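Local coordinates for MgGH51 (Meripilus giganteus, PDB 6ZQ1), which probably removes terminal alpha-L-arabinofuranosyl residues from arabinose-containing polysaccharides, as a glycoside hydrolase family 51 alpha-L-arabinofuranosidase, at residues 350-355 with 380-385; 397-402 with 425-430; 23-28 with 259-264. All coordinates share one frame; numbering follows the deposited sequence.

Contact 1: residues 350-355 with 380-385; sequences NEDFFA and IATTNA. With EDG (1,4-dideoxy-1,4-imino-L-arabinitol), chain F.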
loop_
_atom_site.group_PDB
_atom_site.type_symbol
_atom_site.label_atom_id
_atom_site.label_comp_id
_atom_site.label_asym_id
_atom_site.label_seq_id
_atom_site.Cartn_x
_atom_site.Cartn_y
_atom_site.Cartn_z
ATOM N N ASN A 350 -13.155 4.245 -9.126
ATOM C CA ASN A 350 -12.946 2.914 -8.518
ATOM C C ASN A 350 -14.299 2.215 -8.456
ATOM O O ASN A 350 -15.254 2.844 -7.924
ATOM C CB ASN A 350 -12.423 3.039 -7.085
ATOM C CG ASN A 350 -12.235 1.699 -6.417
ATOM O OD1 ASN A 350 -11.430 0.909 -6.908
ATOM N ND2 ASN A 350 -12.985 1.442 -5.345
ATOM N N GLU A 351 -14.369 0.991 -8.938
ATOM C CA GLU A 351 -15.569 0.118 -8.807
ATOM C C GLU A 351 -16.834 0.927 -9.125
ATOM O O GLU A 351 -17.773 0.950 -8.286
ATOM C CB GLU A 351 -15.631 -0.478 -7.392
ATOM C CG GLU A 351 -14.509 -1.465 -7.119
ATOM C CD GLU A 351 -14.786 -2.520 -6.048
ATOM O OE1 GLU A 351 -15.544 -2.209 -5.084
ATOM O OE2 GLU A 351 -14.172 -3.622 -6.134
ATOM N N ASP A 352 -16.896 1.512 -10.322
ATOM C CA ASP A 352 -18.053 2.318 -10.750
ATOM C C ASP A 352 -19.202 1.393 -11.173
ATOM O O ASP A 352 -20.264 1.918 -11.543
ATOM C CB ASP A 352 -17.663 3.329 -11.813
ATOM C CG ASP A 352 -16.834 4.455 -11.209
ATOM O OD1 ASP A 352 -17.447 5.362 -10.602
ATOM O OD2 ASP A 352 -15.588 4.356 -11.252
ATOM N N PHE A 353 -19.038 0.084 -11.090
ATOM C CA PHE A 353 -20.214 -0.830 -11.125
ATOM C C PHE A 353 -21.174 -0.540 -9.964
ATOM O O PHE A 353 -22.328 -0.951 -10.057
ATOM C CB PHE A 353 -19.774 -2.286 -11.199
ATOM C CG PHE A 353 -18.911 -2.783 -10.069
ATOM C CD1 PHE A 353 -19.472 -3.127 -8.840
ATOM C CD2 PHE A 353 -17.564 -3.018 -10.272
ATOM C CE1 PHE A 353 -18.678 -3.635 -7.816
ATOM C CE2 PHE A 353 -16.774 -3.526 -9.253
ATOM C CZ PHE A 353 -17.337 -3.857 -8.035
ATOM N N PHE A 354 -20.766 0.160 -8.904
ATOM C CA PHE A 354 -21.709 0.622 -7.849
ATOM C C PHE A 354 -22.559 1.799 -8.336
ATOM O O PHE A 354 -23.535 2.128 -7.631
ATOM C CB PHE A 354 -20.998 0.998 -6.539
ATOM C CG PHE A 354 -20.668 -0.173 -5.659
ATOM C CD1 PHE A 354 -21.625 -0.731 -4.816
ATOM C CD2 PHE A 354 -19.400 -0.735 -5.670
ATOM C CE1 PHE A 354 -21.324 -1.825 -4.012
ATOM C CE2 PHE A 354 -19.087 -1.784 -4.829
ATOM C CZ PHE A 354 -20.051 -2.358 -4.028
ATOM N N ALA A 355 -22.192 2.445 -9.450
ATOM C CA ALA A 355 -22.919 3.611 -9.989
ATOM C C ALA A 355 -22.996 3.483 -11.505
ATOM O O ALA A 355 -22.513 4.377 -12.198
ATOM C CB ALA A 355 -22.240 4.881 -9.527
ATOM N N ILE A 380 -8.445 3.173 -18.091
ATOM C CA ILE A 380 -9.022 1.896 -17.580
ATOM C C ILE A 380 -10.408 2.213 -17.035
ATOM O O ILE A 380 -10.508 2.999 -16.086
ATOM C CB ILE A 380 -8.082 1.262 -16.532
ATOM C CG1 ILE A 380 -6.645 1.143 -17.065
ATOM C CG2 ILE A 380 -8.614 -0.096 -16.079
ATOM C CD1 ILE A 380 -5.586 0.928 -16.000
ATOM N N ALA A 381 -11.412 1.488 -17.514
ATOM C CA ALA A 381 -12.822 1.545 -17.090
ATOM C C ALA A 381 -13.023 0.605 -15.903
ATOM O O ALA A 381 -12.303 -0.397 -15.840
ATOM C CB ALA A 381 -13.720 1.168 -18.244
ATOM N N THR A 382 -13.896 0.956 -14.971
ATOM C CA THR A 382 -13.993 0.241 -13.667
ATOM C C THR A 382 -15.333 -0.471 -13.541
ATOM O O THR A 382 -15.541 -1.148 -12.533
ATOM C CB THR A 382 -13.821 1.192 -12.497
ATOM O OG1 THR A 382 -14.942 2.072 -12.484
ATOM C CG2 THR A 382 -12.535 1.985 -12.623
ATOM N N THR A 383 -16.235 -0.241 -14.493
ATOM C CA THR A 383 -17.515 -1.010 -14.533
ATOM C C THR A 383 -17.238 -2.462 -14.874
ATOM O O THR A 383 -16.169 -2.786 -15.343
ATOM C CB THR A 383 -18.542 -0.356 -15.465
ATOM O OG1 THR A 383 -17.899 0.223 -16.611
ATOM C CG2 THR A 383 -19.349 0.699 -14.735
ATOM N N ASN A 384 -18.230 -3.346 -14.676
ATOM C CA ASN A 384 -18.122 -4.708 -15.236
ATOM C C ASN A 384 -17.924 -4.648 -16.749
ATOM O O ASN A 384 -18.524 -3.745 -17.406
ATOM C CB ASN A 384 -19.368 -5.539 -14.925
ATOM C CG ASN A 384 -19.621 -5.636 -13.443
ATOM O OD1 ASN A 384 -18.696 -5.818 -12.641
ATOM N ND2 ASN A 384 -20.887 -5.640 -13.081
ATOM N N ALA A 385 -17.089 -5.549 -17.283
ATOM C CA ALA A 385 -16.676 -5.492 -18.694
ATOM C C ALA A 385 -17.923 -5.543 -19.575
ATOM O O ALA A 385 -18.747 -6.522 -19.482
ATOM C CB ALA A 385 -15.647 -6.549 -19.028
HETATM O "O2'" EDG F . -12.084 -1.234 -4.284
HETATM C "C2'" EDG F . -12.436 -1.717 -3.013
HETATM C "C1'" EDG F . -13.033 -3.123 -3.094
HETATM N "N4'" EDG F . -12.207 -3.899 -2.171
HETATM C "C3'" EDG F . -11.234 -1.802 -2.052
HETATM O "O3'" EDG F . -11.138 -0.597 -1.284
HETATM C "C4'" EDG F . -11.574 -3.012 -1.172
HETATM C "C5'" EDG F . -10.384 -3.605 -0.424
HETATM O "O5'" EDG F . -9.352 -4.047 -1.292
#
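Glu351 and Phe353 pass close to Thr382 and Thr383, with CA of Phe353 4.4 Å from CA of Thr383, where a short 3-10 turn at 352-354 meets the chain leaving strand 378-381. The hydroxyl of Thr382 ties the two together. Its OG1 receives the backbone N-H of Asp352 at 3.0 Å (N-H...O angle 151°). The same OG1 donates to OD2 of Asp352 at 2.7 Å, on the lone pair turned away from OD1. One hydroxyl therefore grips both the backbone and the carboxylate of a single residue. It gets there because chi1 of Thr382, 67°, turns OG1 into the space flanked by its own N and C=O. The other oxygen of Asp352 forms a salt bridge with Arg362 of helix 359-373. The methyl CG2 of Thr383 rests 3.5 Å from the carbonyl O of Asp352.

Phe353 brings a ring edge to the second segment. Its CD2 lies 3.6 Å from the carbonyl O of Thr382, near the ring plane. The side chain of Asn384 runs nearly perpendicular to that of Phe353, yet amide and ring planes differ by only 16°.

The side-chain ends of Asn350 and Glu351 reach the ligand. ND2 of Asn350 donates to O2' of the iminosugar at 3.0 Å. OE2 of Glu351 is 3.3 Å from C1' and is also hydrogen-bonded to His400. An Asn-Glu pair just after the fourth barrel strand is the hallmark of clan GH-A glycosidases, in which this glutamate is the general acid/base; the geometry is consistent with that role here.

Contact 2: residues 397-402 with 425-430; sequences YDVHVY and YFEGEY. With EDG (1,4-dideoxy-1,4-imino-L-arabinitol), chain F.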
loop_
_atom_site.group_PDB
_atom_site.type_symbol
_atom_site.label_atom_id
_atom_site.label_comp_id
_atom_site.label_asym_id
_atom_site.label_seq_id
_atom_site.Cartn_x
_atom_site.Cartn_y
_atom_site.Cartn_z
ATOM N N TYR A 397 -10.136 -2.695 -19.046
ATOM C CA TYR A 397 -11.031 -2.854 -17.890
ATOM C C TYR A 397 -10.252 -3.365 -16.685
ATOM O O TYR A 397 -9.333 -4.209 -16.879
ATOM C CB TYR A 397 -12.141 -3.860 -18.173
ATOM C CG TYR A 397 -13.357 -3.247 -18.815
ATOM C CD1 TYR A 397 -14.266 -2.519 -18.072
ATOM C CD2 TYR A 397 -13.610 -3.406 -20.164
ATOM C CE1 TYR A 397 -15.407 -1.992 -18.646
ATOM C CE2 TYR A 397 -14.750 -2.895 -20.758
ATOM C CZ TYR A 397 -15.656 -2.195 -19.989
ATOM O OH TYR A 397 -16.762 -1.663 -20.584
ATOM N N ASP A 398 -10.644 -2.895 -15.499
ATOM C CA ASP A 398 -10.129 -3.381 -14.194
ATOM C C ASP A 398 -11.138 -4.395 -13.658
ATOM O O ASP A 398 -12.274 -4.018 -13.412
ATOM C CB ASP A 398 -9.827 -2.228 -13.244
ATOM C CG ASP A 398 -9.292 -2.691 -11.894
ATOM O OD1 ASP A 398 -9.130 -3.921 -11.737
ATOM O OD2 ASP A 398 -9.138 -1.833 -10.979
ATOM N N VAL A 399 -10.724 -5.632 -13.504
ATOM C CA VAL A 399 -11.588 -6.724 -12.987
ATOM C C VAL A 399 -11.150 -7.032 -11.548
ATOM O O VAL A 399 -9.971 -7.332 -11.346
ATOM C CB VAL A 399 -11.487 -7.929 -13.941
ATOM C CG1 VAL A 399 -12.381 -9.105 -13.543
ATOM C CG2 VAL A 399 -11.747 -7.518 -15.384
ATOM N N HIS A 400 -12.091 -7.050 -10.598
ATOM C CA HIS A 400 -11.862 -7.359 -9.177
ATOM C C HIS A 400 -12.555 -8.678 -8.833
ATOM O O HIS A 400 -13.717 -8.809 -9.263
ATOM C CB HIS A 400 -12.419 -6.265 -8.278
ATOM C CG HIS A 400 -11.737 -4.949 -8.446
ATOM N ND1 HIS A 400 -12.168 -3.802 -7.832
ATOM C CD2 HIS A 400 -10.711 -4.596 -9.234
ATOM C CE1 HIS A 400 -11.384 -2.793 -8.191
ATOM N NE2 HIS A 400 -10.520 -3.241 -9.062
ATOM N N VAL A 401 -11.909 -9.568 -8.081
ATOM C CA VAL A 401 -12.623 -10.800 -7.578
ATOM C C VAL A 401 -12.109 -11.209 -6.190
ATOM O O VAL A 401 -10.898 -11.345 -6.003
ATOM C CB VAL A 401 -12.622 -11.953 -8.578
ATOM C CG1 VAL A 401 -11.230 -12.493 -8.851
ATOM C CG2 VAL A 401 -13.589 -13.090 -8.144
ATOM N N TYR A 402 -13.044 -11.441 -5.272
ATOM C CA TYR A 402 -12.831 -11.994 -3.926
ATOM C C TYR A 402 -13.652 -13.277 -3.864
ATOM O O TYR A 402 -14.850 -13.161 -4.069
ATOM C CB TYR A 402 -13.208 -10.974 -2.863
ATOM C CG TYR A 402 -12.322 -9.743 -2.906
ATOM C CD1 TYR A 402 -11.073 -9.745 -2.322
ATOM C CD2 TYR A 402 -12.741 -8.586 -3.537
ATOM C CE1 TYR A 402 -10.249 -8.617 -2.339
ATOM C CE2 TYR A 402 -11.925 -7.452 -3.564
ATOM C CZ TYR A 402 -10.683 -7.474 -2.953
ATOM O OH TYR A 402 -9.888 -6.368 -2.958
ATOM N N TYR A 425 -6.889 -6.332 -20.050
ATOM C CA TYR A 425 -7.536 -6.565 -18.746
ATOM C C TYR A 425 -6.501 -6.435 -17.625
ATOM O O TYR A 425 -5.380 -6.982 -17.722
ATOM C CB TYR A 425 -8.265 -7.907 -18.782
ATOM C CG TYR A 425 -9.381 -7.879 -19.778
ATOM C CD1 TYR A 425 -10.640 -7.411 -19.411
ATOM C CD2 TYR A 425 -9.158 -8.183 -21.119
ATOM C CE1 TYR A 425 -11.659 -7.317 -20.341
ATOM C CE2 TYR A 425 -10.175 -8.095 -22.058
ATOM C CZ TYR A 425 -11.427 -7.670 -21.650
ATOM O OH TYR A 425 -12.425 -7.541 -22.550
ATOM N N PHE A 426 -6.882 -5.693 -16.600
ATOM C CA PHE A 426 -6.105 -5.460 -15.355
ATOM C C PHE A 426 -6.830 -6.182 -14.245
ATOM O O PHE A 426 -7.977 -5.795 -13.963
ATOM C CB PHE A 426 -5.996 -3.959 -15.053
ATOM C CG PHE A 426 -5.375 -3.520 -13.747
ATOM C CD1 PHE A 426 -4.409 -4.270 -13.114
ATOM C CD2 PHE A 426 -5.719 -2.288 -13.178
ATOM C CE1 PHE A 426 -3.831 -3.847 -11.926
ATOM C CE2 PHE A 426 -5.122 -1.848 -12.009
ATOM C CZ PHE A 426 -4.165 -2.619 -11.386
ATOM N N GLU A 427 -6.216 -7.201 -13.650
ATOM C CA GLU A 427 -6.859 -7.896 -12.505
ATOM C C GLU A 427 -6.466 -7.107 -11.242
ATOM O O GLU A 427 -5.571 -7.542 -10.510
ATOM C CB GLU A 427 -6.507 -9.375 -12.453
ATOM C CG GLU A 427 -7.465 -10.125 -11.523
ATOM C CD GLU A 427 -8.697 -10.697 -12.192
ATOM O OE1 GLU A 427 -8.775 -10.607 -13.426
ATOM O OE2 GLU A 427 -9.599 -11.215 -11.462
ATOM N N GLY A 428 -7.118 -5.957 -11.019
ATOM C CA GLY A 428 -6.610 -4.885 -10.136
ATOM C C GLY A 428 -6.735 -5.209 -8.653
ATOM O O GLY A 428 -6.036 -4.567 -7.863
ATOM N N GLU A 429 -7.621 -6.151 -8.272
ATOM C CA GLU A 429 -7.786 -6.661 -6.917
ATOM C C GLU A 429 -8.248 -8.116 -7.044
ATOM O O GLU A 429 -9.235 -8.333 -7.745
ATOM C CB GLU A 429 -8.898 -5.953 -6.128
ATOM C CG GLU A 429 -8.683 -4.446 -5.973
ATOM C CD GLU A 429 -9.835 -3.729 -5.282
ATOM O OE1 GLU A 429 -10.666 -4.406 -4.561
ATOM O OE2 GLU A 429 -9.917 -2.504 -5.440
ATOM N N TYR A 430 -7.491 -9.038 -6.462
ATOM C CA TYR A 430 -7.975 -10.425 -6.234
ATOM C C TYR A 430 -7.352 -10.972 -4.966
ATOM O O TYR A 430 -6.223 -10.583 -4.593
ATOM C CB TYR A 430 -7.682 -11.303 -7.453
ATOM C CG TYR A 430 -6.237 -11.572 -7.742
ATOM C CD1 TYR A 430 -5.424 -10.601 -8.278
ATOM C CD2 TYR A 430 -5.684 -12.813 -7.507
ATOM C CE1 TYR A 430 -4.107 -10.871 -8.596
ATOM C CE2 TYR A 430 -4.361 -13.079 -7.765
ATOM C CZ TYR A 430 -3.549 -12.093 -8.293
ATOM O OH TYR A 430 -2.253 -12.410 -8.606
HETATM O "O2'" EDG F . -12.084 -1.234 -4.284
HETATM C "C2'" EDG F . -12.436 -1.717 -3.013
HETATM C "C1'" EDG F . -13.033 -3.123 -3.094
HETATM N "N4'" EDG F . -12.207 -3.899 -2.171
HETATM C "C3'" EDG F . -11.234 -1.802 -2.052
HETATM O "O3'" EDG F . -11.138 -0.597 -1.284
HETATM C "C4'" EDG F . -11.574 -3.012 -1.172
HETATM C "C5'" EDG F . -10.384 -3.605 -0.424
HETATM O "O5'" EDG F . -9.352 -4.047 -1.292
#
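The imidazole of His400 carries the side chain of Glu429 over one face. CG of Glu429 stands 3.7 Å from the ring centroid, almost on the normal, and its carboxylate continues across the ring with planes 20° apart. Tyr402 meets the same glutamate with its edge, OE1 lying near the ring plane. Phe426 has CA of Gly428 over one face, toward the rim, and the carboxylate of Asp398 runs alongside it. The ring edge of Tyr425 faces the methyl CG2 of Val399.

These residues sit on neighbouring parallel strands, the sixth and seventh of the (beta/alpha)8 barrel, joined by a beta-alpha-beta crossover through helix 405-410. The axes of the two short strand segments are inclined at 36°. Phe426 N bonds to Tyr397 O at 2.9 Å and Val399 N to Phe426 O at 2.8 Å. An inverse gamma turn at Glu427 interrupts the pairing, and Val401 N then bonds to Glu429 O at 3.0 Å. Gly428 fits here because a CB would run into OD1 of Asp398. Glu427 bends at its second torsion, which brings OE2 to within 3.3 Å of CG1 of Val401, while its OE1 bonds to Tyr415.

Both oxygens of Glu429 are held. OE2 accepts a hydrogen bond from O2' of the iminosugar and makes a salt bridge with Arg226. In clan GH-A the glutamate at the end of the seventh strand is the nucleophile, and Glu429 probably has that part. Tyr402 OH donates to Glu429 OE1 at 2.7 Å, on the anti side and 33° out of the carboxylate plane, and accepts a hydrogen bond from O5' of the iminosugar at 2.9 Å.

Contact 3: residues 23-28 with 259-264; sequences EDINHS and GDWGYV. With EDG (1,4-dideoxy-1,4-imino-L-arabinitol), chain F.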
loop_
_atom_site.group_PDB
_atom_site.type_symbol
_atom_site.label_atom_id
_atom_site.label_comp_id
_atom_site.label_asym_id
_atom_site.label_seq_id
_atom_site.Cartn_x
_atom_site.Cartn_y
_atom_site.Cartn_z
ATOM N N GLU A 23 -4.064 1.243 -1.215
ATOM C CA GLU A 23 -4.850 2.344 -0.619
ATOM C C GLU A 23 -4.500 2.361 0.858
ATOM O O GLU A 23 -3.945 1.365 1.358
ATOM C CB GLU A 23 -6.339 2.162 -0.873
ATOM C CG GLU A 23 -6.912 1.054 -0.051
ATOM C CD GLU A 23 -8.388 0.799 -0.276
ATOM O OE1 GLU A 23 -9.205 1.757 -0.172
ATOM O OE2 GLU A 23 -8.719 -0.379 -0.466
ATOM N N ASP A 24 -4.773 3.468 1.539
ATOM C CA ASP A 24 -4.659 3.548 3.017
ATOM C C ASP A 24 -5.869 2.809 3.604
ATOM O O ASP A 24 -6.952 3.422 3.678
ATOM C CB ASP A 24 -4.599 4.992 3.502
ATOM C CG ASP A 24 -3.888 5.062 4.849
ATOM O OD1 ASP A 24 -3.998 4.068 5.593
ATOM O OD2 ASP A 24 -3.143 6.051 5.119
ATOM N N ILE A 25 -5.661 1.539 3.934
ATOM C CA ILE A 25 -6.641 0.595 4.558
ATOM C C ILE A 25 -5.873 -0.187 5.624
ATOM O O ILE A 25 -4.663 -0.435 5.405
ATOM C CB ILE A 25 -7.282 -0.336 3.518
ATOM C CG1 ILE A 25 -8.357 -1.243 4.142
ATOM C CG2 ILE A 25 -6.234 -1.134 2.768
ATOM C CD1 ILE A 25 -9.124 -2.069 3.116
ATOM N N ASN A 26 -6.499 -0.544 6.755
ATOM C CA ASN A 26 -5.837 -1.273 7.861
ATOM C C ASN A 26 -4.577 -0.488 8.305
ATOM O O ASN A 26 -3.568 -1.121 8.637
ATOM C CB ASN A 26 -5.354 -2.667 7.422
ATOM C CG ASN A 26 -6.385 -3.521 6.711
ATOM O OD1 ASN A 26 -7.528 -3.584 7.165
ATOM N ND2 ASN A 26 -5.968 -4.194 5.652
ATOM N N HIS A 27 -4.576 0.851 8.251
ATOM C CA HIS A 27 -3.382 1.699 8.545
ATOM C C HIS A 27 -2.164 1.234 7.741
ATOM O O HIS A 27 -1.040 1.116 8.321
ATOM C CB HIS A 27 -3.103 1.756 10.065
ATOM C CG HIS A 27 -4.021 2.716 10.750
ATOM N ND1 HIS A 27 -3.756 4.068 10.801
ATOM C CD2 HIS A 27 -5.251 2.561 11.269
ATOM C CE1 HIS A 27 -4.756 4.675 11.414
ATOM N NE2 HIS A 27 -5.671 3.775 11.712
ATOM N N SER A 28 -2.351 1.072 6.427
ATOM C CA SER A 28 -1.290 0.667 5.497
ATOM C C SER A 28 -0.485 1.918 5.132
ATOM O O SER A 28 0.627 1.762 4.636
ATOM C CB SER A 28 -1.849 0.060 4.258
ATOM O OG SER A 28 -2.719 0.981 3.631
ATOM N N GLY A 259 -10.710 9.433 5.655
ATOM C CA GLY A 259 -10.594 8.363 4.674
ATOM C C GLY A 259 -11.838 7.464 4.755
ATOM O O GLY A 259 -12.781 7.806 5.496
ATOM N N ASP A 260 -11.815 6.367 4.043
ATOM C CA ASP A 260 -13.025 5.519 3.804
ATOM C C ASP A 260 -12.945 4.248 4.647
ATOM O O ASP A 260 -13.811 3.289 4.439
ATOM C CB ASP A 260 -13.174 5.403 2.297
ATOM C CG ASP A 260 -13.399 6.798 1.714
ATOM O OD1 ASP A 260 -14.444 7.434 2.039
ATOM O OD2 ASP A 260 -12.495 7.289 1.025
ATOM N N TRP A 261 -12.076 4.223 5.659
ATOM C CA TRP A 261 -11.898 2.993 6.473
ATOM C C TRP A 261 -11.896 3.308 7.968
ATOM O O TRP A 261 -11.362 2.505 8.748
ATOM C CB TRP A 261 -10.664 2.214 5.989
ATOM C CG TRP A 261 -10.798 1.721 4.586
ATOM C CD1 TRP A 261 -10.153 2.168 3.464
ATOM C CD2 TRP A 261 -11.621 0.633 4.150
ATOM N NE1 TRP A 261 -10.543 1.451 2.364
ATOM C CE2 TRP A 261 -11.422 0.485 2.762
ATOM C CE3 TRP A 261 -12.477 -0.245 4.812
ATOM C CZ2 TRP A 261 -12.081 -0.472 2.008
ATOM C CZ3 TRP A 261 -13.118 -1.206 4.070
ATOM C CH2 TRP A 261 -12.940 -1.313 2.689
ATOM N N GLY A 262 -12.557 4.396 8.366
ATOM C CA GLY A 262 -12.888 4.691 9.764
ATOM C C GLY A 262 -11.904 5.649 10.404
ATOM O O GLY A 262 -12.095 5.910 11.576
ATOM N N TYR A 263 -10.878 6.147 9.689
ATOM C CA TYR A 263 -9.849 6.998 10.335
ATOM C C TYR A 263 -9.429 8.139 9.423
ATOM O O TYR A 263 -9.525 8.065 8.193
ATOM C CB TYR A 263 -8.644 6.157 10.782
ATOM C CG TYR A 263 -7.941 5.354 9.710
ATOM C CD1 TYR A 263 -6.914 5.882 8.941
ATOM C CD2 TYR A 263 -8.296 4.035 9.456
ATOM C CE1 TYR A 263 -6.246 5.118 7.979
ATOM C CE2 TYR A 263 -7.668 3.289 8.466
ATOM C CZ TYR A 263 -6.608 3.798 7.743
ATOM O OH TYR A 263 -5.994 2.983 6.818
ATOM N N VAL A 264 -8.930 9.177 10.082
ATOM C CA VAL A 264 -8.326 10.370 9.424
ATOM C C VAL A 264 -7.031 9.963 8.719
ATOM O O VAL A 264 -6.227 9.257 9.317
ATOM C CB VAL A 264 -8.109 11.494 10.440
ATOM C CG1 VAL A 264 -7.351 12.686 9.817
ATOM C CG2 VAL A 264 -9.460 11.928 11.041
HETATM O "O2'" EDG F . -12.084 -1.234 -4.284
HETATM C "C2'" EDG F . -12.436 -1.717 -3.013
HETATM C "C1'" EDG F . -13.033 -3.123 -3.094
HETATM N "N4'" EDG F . -12.207 -3.899 -2.171
HETATM C "C3'" EDG F . -11.234 -1.802 -2.052
HETATM O "O3'" EDG F . -11.138 -0.597 -1.284
HETATM C "C4'" EDG F . -11.574 -3.012 -1.172
HETATM C "C5'" EDG F . -10.384 -3.605 -0.424
HETATM O "O5'" EDG F . -9.352 -4.047 -1.292
#
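Trp261 is the first residue of 259-264 to touch the loop 23-28. Its NE1 donates to OE1 of Glu23 at 2.9 Å, with an N-H...O angle of 165°. The oxygen lies in the indole plane, but the N-H comes from well above the carboxylate plane, the carboxylate and indole planes standing nearly perpendicular. OE1 also receives the backbone N-H of Asn232. OE2 is left for the iminosugar, whose O3' donates to it at 2.6 Å. The same O3' sits at the indole edge, 3.4 Å from CZ2 of Trp261. Over one indole face lies CD1 of Ile25, 3.6 Å from the centroid of the six-membered ring, a CH-pi contact.

Segment 23-28 follows strand 20-21, the first of the (beta/alpha)8 barrel, and here it forms part of the wall of the sugar pocket. A tight bond from Ser28 OG to the carbonyl O of Glu23 draws the loop together.

Past Gly262 comes Tyr263, whose chi1 of 57° turns the ring toward His27. The two rings stack face to face, centroids 3.7 Å apart and planes at 20°. At the far end, Tyr263 OH donates to OD1 of Asp24 at 2.6 Å and accepts the backbone N-H of His27 at 2.9 Å. A phenylalanine here, lacking the hydroxyl, would probably leave Asp24 OD1 and the N-H of His27 without this shared partner. His27 is held as well by ND1 bonding to Asp30 O, and Trp102 meets its ring edge-to-face.

Overall arrangement
Contact 3 (23-28 with 259-264) closes first along the chain, then contact 1, then contact 2. Contacts 1 and 2 have centres 10 Å apart and share the eight-stranded parallel barrel sheet, where strands 378-381 and 396-403 are neighbours. They touch at Glu351 and His400, and through backbone pairing of Ala381 with Asp398. Contact 3 lies about 21 Å from each by centres, with nearest atoms about 6 Å away. It does not touch them; the iminosugar, which all three contact, bridges the gap. Strand ends and the loops that follow them, distant in sequence, thus converge on one pocket, consistent with an arabinofuranose-binding active site.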